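Iron(III) ABC transporter, periplasmic iron-compound-binding protein (Vibrio cholerae, PDB 3TEF) probably binds iron(III)-loaded catecholate siderophores in the periplasm and delivers them to an ABC transporter for iron uptake. Local coordinates at residues V23-G28 with I83-R88. Numbering follows the deposited sequence.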
# COMPACT_ATOMS: atom_id res chain seq x y z
N VAL A 23 3.18 -19.28 -0.50
CA VAL A 23 4.36 -18.48 -0.19
C VAL A 23 3.98 -17.03 -0.50
O VAL A 23 3.38 -16.75 -1.54
CB VAL A 23 5.55 -18.91 -1.07
CG1 VAL A 23 6.70 -17.90 -1.00
CG2 VAL A 23 6.02 -20.29 -0.65
N VAL A 24 4.33 -16.11 0.40
CA VAL A 24 3.95 -14.72 0.22
C VAL A 24 5.16 -13.80 0.29
O VAL A 24 5.92 -13.81 1.28
CB VAL A 24 2.90 -14.28 1.27
CG1 VAL A 24 2.44 -12.85 0.98
CG2 VAL A 24 1.70 -15.23 1.27
N ILE A 25 5.34 -12.99 -0.75
CA ILE A 25 6.35 -11.94 -0.72
C ILE A 25 5.63 -10.58 -0.77
O ILE A 25 4.75 -10.38 -1.61
CB ILE A 25 7.31 -12.07 -1.91
CG1 ILE A 25 8.09 -13.38 -1.77
CG2 ILE A 25 8.26 -10.88 -1.93
CD1 ILE A 25 8.92 -13.73 -3.00
N GLY A 26 5.98 -9.68 0.14
CA GLY A 26 5.31 -8.38 0.20
C GLY A 26 4.42 -8.26 1.43
O GLY A 26 3.68 -9.19 1.75
N VAL A 27 4.45 -7.11 2.08
CA VAL A 27 3.69 -6.90 3.31
C VAL A 27 2.21 -6.71 3.04
O VAL A 27 1.38 -7.10 3.85
CB VAL A 27 4.24 -5.70 4.10
CG1 VAL A 27 3.44 -5.49 5.39
CG2 VAL A 27 5.72 -5.91 4.39
N GLY A 28 1.86 -6.12 1.89
CA GLY A 28 0.46 -5.90 1.58
C GLY A 28 -0.25 -7.21 1.30
O GLY A 28 -1.37 -7.43 1.77
N ILE A 83 2.26 -18.84 -5.18
CA ILE A 83 3.11 -17.76 -4.72
C ILE A 83 2.37 -16.43 -4.96
O ILE A 83 1.93 -16.14 -6.06
CB ILE A 83 4.42 -17.71 -5.49
CG1 ILE A 83 5.16 -19.04 -5.34
CG2 ILE A 83 5.29 -16.55 -5.04
CD1 ILE A 83 6.23 -19.27 -6.40
N VAL A 84 2.19 -15.64 -3.90
CA VAL A 84 1.61 -14.31 -4.05
C VAL A 84 2.66 -13.25 -3.78
O VAL A 84 3.30 -13.26 -2.72
CB VAL A 84 0.45 -14.08 -3.07
CG1 VAL A 84 -0.12 -12.68 -3.26
CG2 VAL A 84 -0.60 -15.16 -3.25
N ILE A 85 2.86 -12.33 -4.72
CA ILE A 85 3.88 -11.29 -4.54
C ILE A 85 3.29 -9.88 -4.66
O ILE A 85 2.29 -9.67 -5.33
CB ILE A 85 5.08 -11.46 -5.52
CG1 ILE A 85 4.67 -11.10 -6.95
CG2 ILE A 85 5.61 -12.89 -5.47
CD1 ILE A 85 5.78 -11.28 -7.94
N GLY A 86 3.93 -8.93 -3.99
CA GLY A 86 3.57 -7.53 -4.14
C GLY A 86 4.30 -6.91 -5.33
O GLY A 86 5.08 -7.57 -6.01
N PRO A 87 4.07 -5.62 -5.57
CA PRO A 87 4.66 -5.01 -6.77
C PRO A 87 6.19 -4.89 -6.69
O PRO A 87 6.85 -4.87 -7.72
CB PRO A 87 4.01 -3.62 -6.83
CG PRO A 87 3.49 -3.38 -5.44
CD PRO A 87 3.10 -4.72 -4.91
N ARG A 88 6.74 -4.83 -5.48
CA ARG A 88 8.18 -4.67 -5.33
C ARG A 88 8.98 -5.83 -5.92
O ARG A 88 10.11 -5.64 -6.41
CB ARG A 88 8.55 -4.48 -3.85
CG ARG A 88 8.24 -3.08 -3.36
CD ARG A 88 8.50 -2.96 -1.87
NE ARG A 88 8.30 -1.60 -1.40
CZ ARG A 88 7.13 -1.10 -0.99
NH1 ARG A 88 6.04 -1.85 -1.01
NH2 ARG A 88 7.06 0.15 -0.58
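Ile25 CB meets Ile85 CG2 at 4.0 Å, the closer of the two contacts between side chains of strands 22-25 and 82-85, the middle pair of the four-stranded parallel sheet in one lobe of this periplasmic binding protein. Ile25 has CG1 anti to its carbonyl carbon; Ile85 instead sets CG1 between backbone N and carbonyl carbon (chi1 72°), which turns CG2 to Ile25 and leads the CD1 arm away from it; the side chain also packs on Val104 of strand 102-104. On the same face Val23 CB lies against Ile83 CG1, more loosely at 4.3 Å. Val24 and Val84 occupy the other face, covered by helix 27-35, which follows directly from strand 22-25; both pack on Ala29 and Ile33. Val24 holds CG1 anti to its backbone N (chi1 -176°), bringing that methyl within 3.8 Å of Val84 O. The backbone ladder runs from Val84 N to Val23 O (2.9 Å), Ile25 N to Val84 O (2.8 Å) and Gly86 N to Ile25 O (2.9 Å), the last more bent, 133° at the hydrogen. Gly26, N-cap of helix 27-35, has a positive phi. Apolar faces and paired backbone groups thus make a buried seam ending at paired glycines, beyond which the chains separate.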